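Local coordinates for ORF48 (Lactococcus phage TP901-1, PDB 3UH8), which probably serves as a structural component of the phage baseplate, the organelle through which the virion attaches to its host cell, at residues H4-S9 against R115-I120; G18-R23 against Q30-Q35; F52-Q57 against S84-Q89. All blocks are in the same frame, centred on the assembly; numbering follows the deposited sequence. Where two conformers were deposited one is given.

Contact 1 (H4-S9 against R115-I120); sequences HFITLS and RTFHYI
Leu8 reaches across to Phe117 with both of its methyls. CD1 sits over one face of the ring, 4.0 Å from the ring centroid of Phe117 and 27° off the normal, a CH-pi contact. CD2 drops to the root of the same side chain, 3.6 Å from Phe117 CB, and the two methyls thus spread over one side of the phenylalanine, from its stem to the ring. Ile6, two residues back on the same face of its strand, approaches from the same side of the ring plane but further along, toward the CD2-CE2 edge: its CD1 comes obliquely and lies 3.9 Å from Phe117 CD2. Both aliphatic side chains run at about a right angle to that of Phe117. The phenylalanine holds CG between its own backbone N and carbonyl carbon (chi1 71°), a rotamer that turns one side of the ring toward strand 4-9. Behind Leu8, Phe98 of strand 92-103 continues the apolar layer, while Ile17 and Val20 pack on Ile6.

The backbones meet at one end, where Arg115 N donates to Ser9 O at 3.1 Å, a nearly straight bond (168°) lying in the carbonyl plane. The serine hydroxyl is engaged by Glu12 N and Thr11 OG1, and Asn14 bridges the same corner by accepting from Ser9 N and donating to Arg115 O. The first and last strands of the domain thus meet through inward-pointing apolar side chains, with a single backbone bond between Ser9 and Arg115, consistent with the buried interior of an immunoglobulin fold.

Contact 2 (G18-R23 against Q30-Q35); sequences GIVKLR and QAIVAQ
Gln30 OE1 takes the backbone N-H of Arg23 at 2.6 Å, and the amide returns the favour: Gln30 NE2 donates to Arg23 O at 2.7 Å. A glutamine side chain thus grips one residue of the facing strand through both its N-H and its C=O, inside an immunoglobulin-type beta domain where strands 21-23 and 30-35 run nearly antiparallel (157°) with their axes 8.4 Å apart. At that spacing the main chains do not pair directly, and the amide spans the interval instead. Each bond lies in the plane of its acceptor carbonyl and uses a lone pair, although Arg23 O sits 17° out of the Gln30 amide plane. Two bonds in a cyclic pair fix the rotation of the amide about its last torsion. The chain is extended beyond CG, which carries the amide to the opposite backbone, and Leu88 of helix 85-89 covers it. The Arg23 side chain runs past this amide, and its NE forms a salt bridge with Asp26.

Beyond the polar bridge the contact becomes apolar, and strand 2-9 flanks both segments. Ile32 was modelled in two conformers, so its contacts are less certain. In one of them its CG1-CD1 branch points between Val20 and Leu22, with CD1 a loose 4.4 Å from Leu22 CD1. The valine turns CG1 anti to its backbone N (chi1 172°), and in that same conformer this methyl meets Ile32 CG1 at 4.1 Å. Leu22 also lies over the glutamine stem, a firmer contact, its CD2 approaching Gln30 CB at 4.2 Å.

Contact 3 (F52-Q57 against S84-Q89); sequences FCLMAQ and SDNALQ
Ala87 CB supplies the apolar touch, meeting the far end of the Phe52 ring obliquely: it lies 3.9 Å from Phe52 CE2 and 4.0 Å from Phe52 CZ. The ring gets there because CG is swung opposite the backbone N (chi1 172°), sending the aromatic out from strand 52-54 toward the helix, where Tyr81 stacks on it and Tyr119 packs close by.

Leu54 makes the mixed contacts. Its CD2 methyl rests near two oxygens of one residue, 3.7 Å from Asn86 O and 3.9 Å from Asn86 OD1, with the leucine and asparagine side chains crossing at a slant. These are van der Waals approaches of a methyl group, and no hydrogen bond joins the two segments.

The polar bonds belong to 84-89 and its surroundings. Ser84 is the N-cap of the short helix: its OG accepts from Ala87 N at 3.2 Å, with an angle of 156° at the hydrogen. Glu67 OE2 and Tyr81 OH also hydrogen-bond to Ser84 OG, so three groups hold that hydroxyl. The backbone bonds inside the turn, such as Leu88 N to Ser84 O, are weak, so the cap may contribute much of its hold.

A single capped helical turn, linking strand 78-82 to strand 92-103 and resting on inward side chains of strand 49-54, is consistent with the E-F connection of an immunoglobulin fold.

Tyr119 joins contact 1 to contact 3, whose centres are about 14 Å apart: Tyr119 OH lies 2.6 Å from Ala87 O, a probable hydrogen bond, and packs on Leu54 and Phe52. Contacts 1 and 2 are closer, about 8 Å between centres, and are joined by probable backbone hydrogen bonds, with Ile120 O 2.7 Å from Leu22 N and Leu8 N 2.7 Å from Gln35 O. Contacts 2 and 3, about 13 Å apart, meet through Leu88, whose CD2 is 3.5 Å from Gln30 NE2. Contact 1 joins the domain's first and last strands, and contacts 2 and 3 follow one another within the chain between them.

Contact 1 (H4-S9 against R115-I120)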
loop_
_atom_site.group_PDB
_atom_site.type_symbol
_atom_site.label_atom_id
_atom_site.label_comp_id
_atom_site.label_asym_id
_atom_site.label_seq_id
_atom_site.Cartn_x
_atom_site.Cartn_y
_atom_site.Cartn_z
ATOM N N HIS A 4 11.135 -0.567 0.038
ATOM C CA HIS A 4 10.746 -1.878 0.556
ATOM C C HIS A 4 9.836 -2.614 -0.425
ATOM O O HIS A 4 8.665 -2.255 -0.569
ATOM C CB HIS A 4 10.114 -1.760 1.957
ATOM C CG HIS A 4 11.003 -1.098 2.964
ATOM N ND1 HIS A 4 11.791 -1.837 3.828
ATOM C CD2 HIS A 4 11.217 0.218 3.195
ATOM C CE1 HIS A 4 12.444 -0.951 4.563
ATOM N NE2 HIS A 4 12.131 0.299 4.214
ATOM N N PHE A 5 10.390 -3.626 -1.126
ATOM C CA PHE A 5 9.655 -4.401 -2.127
ATOM C C PHE A 5 8.922 -5.614 -1.579
ATOM O O PHE A 5 9.530 -6.471 -0.937
ATOM C CB PHE A 5 10.542 -4.787 -3.319
ATOM C CG PHE A 5 9.812 -5.481 -4.448
ATOM C CD1 PHE A 5 8.958 -4.777 -5.287
ATOM C CD2 PHE A 5 9.985 -6.841 -4.677
ATOM C CE1 PHE A 5 8.280 -5.422 -6.327
ATOM C CE2 PHE A 5 9.312 -7.483 -5.721
ATOM C CZ PHE A 5 8.464 -6.770 -6.538
ATOM N N ILE A 6 7.611 -5.688 -1.873
ATOM C CA ILE A 6 6.695 -6.768 -1.488
ATOM C C ILE A 6 5.680 -7.050 -2.605
ATOM O O ILE A 6 5.372 -6.159 -3.399
ATOM C CB ILE A 6 5.980 -6.517 -0.121
ATOM C CG1 ILE A 6 5.198 -5.179 -0.094
ATOM C CG2 ILE A 6 6.936 -6.673 1.074
ATOM C CD1 ILE A 6 4.103 -5.116 0.944
ATOM N N THR A 7 5.156 -8.285 -2.649
ATOM C CA THR A 7 4.142 -8.706 -3.618
ATOM C C THR A 7 2.818 -8.880 -2.863
ATOM O O THR A 7 2.745 -9.689 -1.936
ATOM C CB THR A 7 4.586 -9.984 -4.355
ATOM O OG1 THR A 7 5.936 -9.835 -4.801
ATOM C CG2 THR A 7 3.687 -10.321 -5.535
ATOM N N LEU A 8 1.787 -8.109 -3.246
ATOM C CA LEU A 8 0.481 -8.164 -2.589
ATOM C C LEU A 8 -0.605 -8.771 -3.455
ATOM O O LEU A 8 -0.741 -8.411 -4.625
ATOM C CB LEU A 8 0.058 -6.782 -2.061
ATOM C CG LEU A 8 0.969 -6.164 -1.001
ATOM C CD1 LEU A 8 0.647 -4.716 -0.792
ATOM C CD2 LEU A 8 0.902 -6.927 0.313
ATOM N N SER A 9 -1.391 -9.684 -2.862
ATOM C CA SER A 9 -2.480 -10.393 -3.525
ATOM C C SER A 9 -3.867 -9.845 -3.176
ATOM O O SER A 9 -4.073 -9.308 -2.084
ATOM C CB SER A 9 -2.406 -11.886 -3.221
ATOM O OG SER A 9 -3.423 -12.605 -3.898
ATOM N N ARG A 115 -5.687 -7.465 -0.206
ATOM C CA ARG A 115 -6.006 -7.962 1.120
ATOM C C ARG A 115 -5.039 -7.305 2.086
ATOM O O ARG A 115 -3.990 -6.822 1.648
ATOM C CB ARG A 115 -5.926 -9.480 1.140
ATOM C CG ARG A 115 -7.132 -10.069 0.416
ATOM C CD ARG A 115 -7.056 -11.563 0.218
ATOM N NE ARG A 115 -6.695 -12.262 1.450
ATOM C CZ ARG A 115 -7.529 -13.011 2.162
ATOM N NH1 ARG A 115 -8.781 -13.189 1.761
ATOM N NH2 ARG A 115 -7.109 -13.610 3.269
ATOM N N THR A 116 -5.409 -7.212 3.379
ATOM C CA THR A 116 -4.555 -6.559 4.376
ATOM C C THR A 116 -3.185 -7.211 4.509
ATOM O O THR A 116 -3.030 -8.413 4.283
ATOM C CB THR A 116 -5.238 -6.404 5.748
ATOM O OG1 THR A 116 -5.462 -7.686 6.334
ATOM C CG2 THR A 116 -6.516 -5.588 5.695
ATOM N N PHE A 117 -2.195 -6.392 4.841
ATOM C CA PHE A 117 -0.819 -6.794 5.072
ATOM C C PHE A 117 -0.305 -5.986 6.246
ATOM O O PHE A 117 -0.891 -4.955 6.599
ATOM C CB PHE A 117 0.044 -6.567 3.817
ATOM C CG PHE A 117 0.347 -5.126 3.474
ATOM C CD1 PHE A 117 -0.543 -4.374 2.718
ATOM C CD2 PHE A 117 1.538 -4.532 3.877
ATOM C CE1 PHE A 117 -0.263 -3.040 2.403
ATOM C CE2 PHE A 117 1.817 -3.199 3.560
ATOM C CZ PHE A 117 0.916 -2.463 2.822
ATOM N N HIS A 118 0.799 -6.433 6.831
ATOM C CA HIS A 118 1.392 -5.741 7.956
ATOM C C HIS A 118 2.773 -5.217 7.645
ATOM O O HIS A 118 3.498 -5.806 6.844
ATOM C CB HIS A 118 1.446 -6.656 9.180
ATOM C CG HIS A 118 0.107 -6.954 9.782
ATOM N ND1 HIS A 118 -0.654 -8.025 9.346
ATOM C CD2 HIS A 118 -0.544 -6.340 10.797
ATOM C CE1 HIS A 118 -1.748 -8.015 10.092
ATOM N NE2 HIS A 118 -1.724 -7.020 10.982
ATOM N N TYR A 119 3.133 -4.108 8.299
ATOM C CA TYR A 119 4.452 -3.491 8.238
ATOM C C TYR A 119 4.820 -3.003 9.634
ATOM O O TYR A 119 3.932 -2.702 10.437
ATOM C CB TYR A 119 4.548 -2.391 7.159
ATOM C CG TYR A 119 3.801 -1.108 7.454
ATOM C CD1 TYR A 119 4.434 -0.035 8.072
ATOM C CD2 TYR A 119 2.484 -0.936 7.035
ATOM C CE1 TYR A 119 3.762 1.164 8.312
ATOM C CE2 TYR A 119 1.802 0.261 7.264
ATOM C CZ TYR A 119 2.448 1.309 7.902
ATOM O OH TYR A 119 1.783 2.480 8.152
ATOM N N ILE A 120 6.118 -2.956 9.938
ATOM C CA ILE A 120 6.582 -2.533 11.258
ATOM C C ILE A 120 7.286 -1.184 11.252
ATOM O O ILE A 120 8.213 -0.979 10.472
ATOM C CB ILE A 120 7.333 -3.666 12.048
ATOM C CG1 ILE A 120 8.328 -3.118 13.097
ATOM C CG2 ILE A 120 8.007 -4.686 11.132
ATOM C CD1 ILE A 120 8.219 -3.743 14.446
#

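Contact 2 (G18-R23 against Q30-Q35)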
loop_
_atom_site.group_PDB
_atom_site.type_symbol
_atom_site.label_atom_id
_atom_site.label_comp_id
_atom_site.label_asym_id
_atom_site.label_seq_id
_atom_site.Cartn_x
_atom_site.Cartn_y
_atom_site.Cartn_z
ATOM N N GLY A 18 7.492 -10.280 2.577
ATOM C CA GLY A 18 8.735 -9.842 3.206
ATOM C C GLY A 18 8.445 -8.834 4.301
ATOM O O GLY A 18 7.478 -8.073 4.198
ATOM N N ILE A 19 9.240 -8.858 5.378
ATOM C CA ILE A 19 9.020 -7.969 6.519
ATOM C C ILE A 19 9.520 -6.542 6.271
ATOM O O ILE A 19 10.728 -6.307 6.207
ATOM C CB ILE A 19 9.468 -8.596 7.873
ATOM C CG1 ILE A 19 8.756 -9.959 8.098
ATOM C CG2 ILE A 19 9.204 -7.631 9.043
ATOM C CD1 ILE A 19 9.266 -10.820 9.249
ATOM N N VAL A 20 8.570 -5.599 6.121
ATOM C CA VAL A 20 8.841 -4.177 5.898
ATOM C C VAL A 20 9.102 -3.521 7.252
ATOM O O VAL A 20 8.214 -3.506 8.104
ATOM C CB VAL A 20 7.701 -3.472 5.106
ATOM C CG1 VAL A 20 7.904 -1.957 5.051
ATOM C CG2 VAL A 20 7.575 -4.043 3.698
ATOM N N LYS A 21 10.321 -2.991 7.447
ATOM C CA LYS A 21 10.718 -2.327 8.688
ATOM C C LYS A 21 11.049 -0.858 8.445
ATOM O O LYS A 21 12.129 -0.532 7.944
ATOM C CB LYS A 21 11.874 -3.069 9.380
ATOM C CG LYS A 21 11.486 -4.445 9.895
ATOM C CD LYS A 21 12.637 -5.146 10.580
ATOM C CE LYS A 21 12.192 -6.446 11.197
ATOM N NZ LYS A 21 13.312 -7.143 11.876
ATOM N N LEU A 22 10.096 0.025 8.774
ATOM C CA LEU A 22 10.242 1.470 8.593
ATOM C C LEU A 22 10.799 2.152 9.849
ATOM O O LEU A 22 10.774 1.567 10.933
ATOM C CB LEU A 22 8.909 2.113 8.151
ATOM C CG LEU A 22 8.221 1.566 6.885
ATOM C CD1 LEU A 22 6.903 2.269 6.637
ATOM C CD2 LEU A 22 9.099 1.709 5.652
ATOM N N ARG A 23 11.330 3.377 9.688
ATOM C CA ARG A 23 11.897 4.169 10.780
ATOM C C ARG A 23 11.042 5.393 11.043
ATOM O O ARG A 23 10.760 6.169 10.129
ATOM C CB ARG A 23 13.358 4.545 10.506
ATOM C CG ARG A 23 14.317 3.369 10.652
ATOM C CD ARG A 23 15.644 3.627 9.967
ATOM N NE ARG A 23 15.474 3.858 8.534
ATOM C CZ ARG A 23 16.315 3.435 7.595
ATOM N NH1 ARG A 23 17.398 2.746 7.923
ATOM N NH2 ARG A 23 16.070 3.694 6.318
ATOM N N GLN A 30 11.090 7.172 2.718
ATOM C CA GLN A 30 10.894 5.733 2.917
ATOM C C GLN A 30 9.695 5.317 2.085
ATOM O O GLN A 30 8.606 5.861 2.263
ATOM C CB GLN A 30 10.649 5.401 4.396
ATOM C CG GLN A 30 11.826 5.690 5.314
ATOM C CD GLN A 30 11.476 5.375 6.739
ATOM O OE1 GLN A 30 11.823 4.317 7.262
ATOM N NE2 GLN A 30 10.753 6.273 7.389
ATOM N N ALA A 31 9.894 4.378 1.156
ATOM C CA ALA A 31 8.812 3.957 0.281
ATOM C C ALA A 31 8.586 2.459 0.209
ATOM O O ALA A 31 9.539 1.681 0.300
ATOM C CB ALA A 31 9.026 4.522 -1.118
ATOM N N ILE A 32 7.307 2.068 0.043
ATOM C CA ILE A 32 6.885 0.671 -0.104
ATOM C C ILE A 32 6.595 0.425 -1.594
ATOM O O ILE A 32 5.671 1.028 -2.145
ATOM C CB ILE A 32 5.674 0.299 0.812
ATOM C CG1 ILE A 32 6.047 0.394 2.315
ATOM C CG2 ILE A 32 5.123 -1.106 0.465
ATOM C CD1 ILE A 32 4.849 0.325 3.318
ATOM N N VAL A 33 7.409 -0.413 -2.238
ATOM C CA VAL A 33 7.256 -0.764 -3.648
ATOM C C VAL A 33 6.440 -2.057 -3.653
ATOM O O VAL A 33 6.868 -3.054 -3.072
ATOM C CB VAL A 33 8.614 -0.888 -4.394
ATOM C CG1 VAL A 33 8.401 -1.152 -5.884
ATOM C CG2 VAL A 33 9.469 0.362 -4.195
ATOM N N ALA A 34 5.232 -2.015 -4.222
ATOM C CA ALA A 34 4.363 -3.190 -4.209
ATOM C C ALA A 34 3.979 -3.729 -5.579
ATOM O O ALA A 34 3.590 -2.964 -6.461
ATOM C CB ALA A 34 3.120 -2.923 -3.371
ATOM N N GLN A 35 4.083 -5.062 -5.743
ATOM C CA GLN A 35 3.677 -5.781 -6.952
ATOM C C GLN A 35 2.260 -6.317 -6.685
ATOM O O GLN A 35 2.078 -7.138 -5.785
ATOM C CB GLN A 35 4.672 -6.922 -7.277
ATOM C CG GLN A 35 4.176 -7.883 -8.357
ATOM C CD GLN A 35 4.759 -7.594 -9.709
ATOM O OE1 GLN A 35 5.904 -7.954 -10.002
ATOM N NE2 GLN A 35 3.973 -6.975 -10.577
#

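Contact 3 (F52-Q57 against S84-Q89)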
loop_
_atom_site.group_PDB
_atom_site.type_symbol
_atom_site.label_atom_id
_atom_site.label_comp_id
_atom_site.label_asym_id
_atom_site.label_seq_id
_atom_site.Cartn_x
_atom_site.Cartn_y
_atom_site.Cartn_z
ATOM N N PHE A 52 -3.609 4.250 -0.466
ATOM C CA PHE A 52 -3.024 3.635 0.718
ATOM C C PHE A 52 -4.017 3.817 1.860
ATOM O O PHE A 52 -4.272 4.948 2.282
ATOM C CB PHE A 52 -1.652 4.255 1.052
ATOM C CG PHE A 52 -1.066 3.807 2.373
ATOM C CD1 PHE A 52 -0.415 2.583 2.485
ATOM C CD2 PHE A 52 -1.172 4.603 3.506
ATOM C CE1 PHE A 52 0.121 2.168 3.706
ATOM C CE2 PHE A 52 -0.625 4.191 4.724
ATOM C CZ PHE A 52 0.015 2.976 4.818
ATOM N N CYS A 53 -4.601 2.708 2.332
ATOM C CA CYS A 53 -5.570 2.738 3.420
ATOM C C CYS A 53 -4.965 2.133 4.682
ATOM O O CYS A 53 -4.857 0.912 4.794
ATOM C CB CYS A 53 -6.870 2.044 3.018
ATOM S SG CYS A 53 -7.657 2.732 1.538
ATOM N N LEU A 54 -4.514 3.002 5.602
ATOM C CA LEU A 54 -3.942 2.582 6.878
ATOM C C LEU A 54 -5.088 2.309 7.830
ATOM O O LEU A 54 -6.000 3.139 7.962
ATOM C CB LEU A 54 -2.970 3.631 7.462
ATOM C CG LEU A 54 -2.449 3.391 8.900
ATOM C CD1 LEU A 54 -1.454 2.230 8.969
ATOM C CD2 LEU A 54 -1.841 4.641 9.470
ATOM N N MET A 55 -5.079 1.168 8.512
ATOM C CA MET A 55 -6.150 0.829 9.414
ATOM C C MET A 55 -5.946 1.315 10.851
ATOM O O MET A 55 -4.836 1.259 11.379
ATOM C CB MET A 55 -6.439 -0.665 9.355
ATOM C CG MET A 55 -7.220 -1.072 8.124
ATOM S SD MET A 55 -7.588 -2.831 8.052
ATOM C CE MET A 55 -8.943 -2.934 9.221
ATOM N N ALA A 56 -7.026 1.864 11.403
ATOM C CA ALA A 56 -7.043 2.328 12.794
ATOM C C ALA A 56 -7.132 1.107 13.696
ATOM O O ALA A 56 -7.950 0.208 13.469
ATOM C CB ALA A 56 -8.241 3.229 13.038
ATOM N N GLN A 57 -6.270 1.073 14.714
ATOM C CA GLN A 57 -6.264 0.002 15.702
ATOM C C GLN A 57 -7.095 0.431 16.906
ATOM O O GLN A 57 -7.306 1.626 17.133
ATOM C CB GLN A 57 -4.834 -0.452 16.082
ATOM C CG GLN A 57 -3.933 0.589 16.764
ATOM C CD GLN A 57 -3.428 1.708 15.873
ATOM O OE1 GLN A 57 -3.538 1.679 14.639
ATOM N NE2 GLN A 57 -2.900 2.752 16.492
ATOM N N SER A 84 4.015 8.328 4.724
ATOM C CA SER A 84 3.647 9.629 5.281
ATOM C C SER A 84 3.979 9.640 6.771
ATOM O O SER A 84 4.303 8.590 7.331
ATOM C CB SER A 84 2.152 9.872 5.090
ATOM O OG SER A 84 1.375 8.910 5.788
ATOM N N ASP A 85 3.865 10.810 7.424
ATOM C CA ASP A 85 4.088 10.924 8.865
ATOM C C ASP A 85 3.030 10.106 9.626
ATOM O O ASP A 85 3.340 9.542 10.674
ATOM C CB ASP A 85 4.086 12.397 9.310
ATOM C CG ASP A 85 5.307 13.197 8.883
ATOM O OD1 ASP A 85 6.376 12.583 8.653
ATOM O OD2 ASP A 85 5.207 14.441 8.818
ATOM N N ASN A 86 1.806 9.998 9.059
ATOM C CA ASN A 86 0.688 9.228 9.614
ATOM C C ASN A 86 0.993 7.729 9.577
ATOM O O ASN A 86 0.726 7.027 10.556
ATOM C CB ASN A 86 -0.605 9.526 8.844
ATOM C CG ASN A 86 -1.890 9.241 9.593
ATOM O OD1 ASN A 86 -1.966 8.384 10.483
ATOM N ND2 ASN A 86 -2.949 9.947 9.225
ATOM N N ALA A 87 1.573 7.247 8.459
ATOM C CA ALA A 87 1.956 5.847 8.278
ATOM C C ALA A 87 3.106 5.420 9.204
ATOM O O ALA A 87 3.239 4.231 9.496
ATOM C CB ALA A 87 2.331 5.594 6.828
ATOM N N LEU A 88 3.922 6.384 9.668
ATOM C CA LEU A 88 5.082 6.148 10.534
ATOM C C LEU A 88 4.829 6.431 12.017
ATOM O O LEU A 88 5.683 6.112 12.848
ATOM C CB LEU A 88 6.274 7.008 10.059
ATOM C CG LEU A 88 6.778 6.804 8.634
ATOM C CD1 LEU A 88 7.630 7.975 8.206
ATOM C CD2 LEU A 88 7.553 5.515 8.503
ATOM N N GLN A 89 3.671 7.013 12.362
ATOM C CA GLN A 89 3.336 7.416 13.720
ATOM C C GLN A 89 3.274 6.297 14.753
ATOM O O GLN A 89 3.862 6.457 15.814
ATOM C CB GLN A 89 2.055 8.239 13.738
ATOM C CG GLN A 89 1.908 9.105 14.977
ATOM C CD GLN A 89 0.557 9.750 14.982
ATOM O OE1 GLN A 89 -0.353 9.346 15.710
ATOM N NE2 GLN A 89 0.378 10.719 14.108
#